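Local coordinates for protein glycoside hydrolase family 81 (Clostridium thermocellum, PDB 6FOP) that probably hydrolyses beta-1,3-glucans such as laminarin as part of the cellulosome, at residues Y393-T399 / R463-R468. Numbering follows the deposited sequence.
Sequences YDSNWGT and RFPFLR. With CA (calcium ion), chain B.
Tyr-393 meets the loop 463-468 with its hydroxyl and one ring edge, a compact example of an aromatic side chain whose hydroxyl bonds to a backbone carbonyl while its ring edge packs on a neighbouring ring. With CG anti to the backbone N (chi1 -178°), the phenol extends across to Arg-463, and OH donates to Arg-463 O at 2.6 Å, in the carbonyl plane and on a lone pair. The same ring turns its edge toward the face of Phe-464 in an offset edge-to-face pair, planes at 82°, with Tyr-393 CE1 3.8 Å from Phe-464 CE1.

A second grip comes from Arg-468, whose chain bends at chi3 (-54°) and brings the guanidinium edge-on to the turn. Its NH2 donates to Gly-398 O at 3.0 Å, the acceptor lying almost exactly in the guanidinium plane, while NH1 donates to a water that also lies within hydrogen-bonding distance of Trp-397 O. The flat group is sandwiched: Thr-399 OG1 lies over one face and Pro-465 CG over the opposite one, each toward the rim. Asp-453 of helix 440-455 accepts from Thr-399 OG1 and forms a salt bridge with Arg-468 NH2, and Thr-37 binds NH1, so the guanidinium is firmly oriented.

The gripped turn is a beta hairpin connection in which Asp-394 OD1 accepts from Trp-397 N at 2.8 Å, an Asx motif, and Gly-398 and Thr-399 facing Asp-394 form a G1 beta bulge. Arg-468 O, with Leu-467 O and Phe-470 O, binds calcium, so this packing joins a bulged hairpin end to a calcium-binding loop within the family 81 C-terminal domain.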
# COMPACT_ATOMS: atom_id res chain seq x y z
N TYR A 393 13.46 19.28 3.45
CA TYR A 393 12.65 19.15 2.24
C TYR A 393 13.57 19.12 1.03
O TYR A 393 14.35 20.07 0.79
CB TYR A 393 11.68 20.31 2.10
CG TYR A 393 10.79 20.18 0.89
CD1 TYR A 393 9.71 19.31 0.87
CD2 TYR A 393 10.99 20.95 -0.23
CE1 TYR A 393 8.91 19.18 -0.24
CE2 TYR A 393 10.19 20.82 -1.34
CZ TYR A 393 9.15 19.94 -1.34
OH TYR A 393 8.36 19.88 -2.48
N ASP A 394 13.52 18.00 0.30
CA ASP A 394 14.21 17.86 -0.98
C ASP A 394 13.28 18.39 -2.07
O ASP A 394 12.19 17.87 -2.24
CB ASP A 394 14.56 16.39 -1.20
CG ASP A 394 15.25 16.14 -2.54
OD1 ASP A 394 14.63 16.33 -3.60
OD2 ASP A 394 16.43 15.77 -2.53
N SER A 395 13.70 19.46 -2.75
CA SER A 395 12.86 20.11 -3.76
C SER A 395 13.16 19.63 -5.18
O SER A 395 12.61 20.14 -6.14
CB SER A 395 13.01 21.61 -3.70
OG SER A 395 14.35 21.96 -3.96
N ASN A 396 14.08 18.69 -5.33
CA ASN A 396 14.32 18.03 -6.62
C ASN A 396 13.22 16.99 -6.86
O ASN A 396 12.51 17.04 -7.85
CB ASN A 396 15.73 17.41 -6.57
CG ASN A 396 16.15 16.80 -7.88
OD1 ASN A 396 15.84 17.32 -8.95
ND2 ASN A 396 16.88 15.69 -7.80
N TRP A 397 13.08 16.07 -5.91
CA TRP A 397 12.01 15.07 -5.93
C TRP A 397 10.71 15.60 -5.32
O TRP A 397 9.61 15.27 -5.79
CB TRP A 397 12.44 13.79 -5.21
CG TRP A 397 13.51 13.03 -5.95
CD1 TRP A 397 14.86 13.30 -5.94
CD2 TRP A 397 13.34 11.93 -6.85
NE1 TRP A 397 15.53 12.42 -6.75
CE2 TRP A 397 14.62 11.58 -7.33
CE3 TRP A 397 12.23 11.22 -7.29
CZ2 TRP A 397 14.82 10.52 -8.22
CZ3 TRP A 397 12.42 10.18 -8.18
CH2 TRP A 397 13.70 9.84 -8.63
N GLY A 398 10.81 16.37 -4.24
CA GLY A 398 9.62 16.82 -3.49
C GLY A 398 9.25 15.81 -2.42
O GLY A 398 8.30 15.01 -2.58
N THR A 399 10.00 15.84 -1.32
CA THR A 399 9.83 14.89 -0.22
C THR A 399 10.41 15.47 1.04
O THR A 399 11.40 16.21 0.99
CB THR A 399 10.47 13.50 -0.57
OG1 THR A 399 10.26 12.57 0.51
CG2 THR A 399 11.95 13.60 -0.83
N ARG A 463 3.79 20.22 -3.72
CA ARG A 463 4.99 20.00 -2.91
C ARG A 463 5.27 18.52 -2.68
O ARG A 463 6.40 18.15 -2.40
CB ARG A 463 4.84 20.68 -1.55
CG ARG A 463 4.71 22.20 -1.62
CD ARG A 463 4.39 22.80 -0.26
NE ARG A 463 3.11 22.28 0.24
CZ ARG A 463 2.62 22.46 1.46
NH1 ARG A 463 3.28 23.18 2.36
NH2 ARG A 463 1.46 21.90 1.78
N PHE A 464 4.23 17.69 -2.77
CA PHE A 464 4.32 16.25 -2.53
C PHE A 464 3.48 15.56 -3.59
O PHE A 464 2.44 16.08 -3.97
CB PHE A 464 3.78 15.89 -1.13
CG PHE A 464 4.48 16.61 -0.01
CD1 PHE A 464 5.71 16.19 0.44
CD2 PHE A 464 3.95 17.78 0.52
CE1 PHE A 464 6.38 16.87 1.44
CE2 PHE A 464 4.61 18.47 1.51
CZ PHE A 464 5.82 18.01 1.97
N PRO A 465 3.90 14.36 -4.03
CA PRO A 465 3.11 13.67 -5.03
C PRO A 465 1.84 13.08 -4.41
O PRO A 465 1.74 12.96 -3.18
CB PRO A 465 4.07 12.59 -5.52
CG PRO A 465 4.87 12.24 -4.30
CD PRO A 465 5.02 13.54 -3.54
N PHE A 466 0.88 12.71 -5.24
CA PHE A 466 -0.38 12.15 -4.78
C PHE A 466 -0.17 10.75 -4.23
O PHE A 466 0.37 9.89 -4.92
CB PHE A 466 -1.38 12.12 -5.93
CG PHE A 466 -2.75 11.67 -5.55
CD1 PHE A 466 -3.59 12.49 -4.83
CD2 PHE A 466 -3.25 10.46 -6.01
CE1 PHE A 466 -4.86 12.07 -4.51
CE2 PHE A 466 -4.53 10.05 -5.70
CZ PHE A 466 -5.33 10.86 -4.95
N LEU A 467 -0.55 10.53 -2.98
CA LEU A 467 -0.52 9.20 -2.35
C LEU A 467 0.78 8.44 -2.58
O LEU A 467 0.80 7.37 -3.22
CB LEU A 467 -1.73 8.37 -2.78
CG LEU A 467 -3.13 8.87 -2.47
CD1 LEU A 467 -4.16 7.86 -2.94
CD2 LEU A 467 -3.30 9.19 -0.98
N ARG A 468 1.86 8.97 -2.03
CA ARG A 468 3.17 8.37 -2.28
C ARG A 468 3.22 6.87 -2.08
O ARG A 468 3.33 6.10 -3.05
CB ARG A 468 4.29 9.05 -1.48
CG ARG A 468 5.68 8.56 -1.87
CD ARG A 468 6.76 8.97 -0.89
NE ARG A 468 6.77 10.41 -0.68
CZ ARG A 468 7.33 11.31 -1.49
NH1 ARG A 468 7.97 10.95 -2.61
NH2 ARG A 468 7.22 12.60 -1.21
CA CA B . 1.50 5.70 -4.68
O HOH W 1 8.92 12.80 -4.47
O HOH W 2 0.17 7.25 -5.92
O HOH W 3 1.02 4.40 -6.69
O HOH W 4 2.52 3.53 -4.30
O HOH W 5 3.30 6.62 -5.92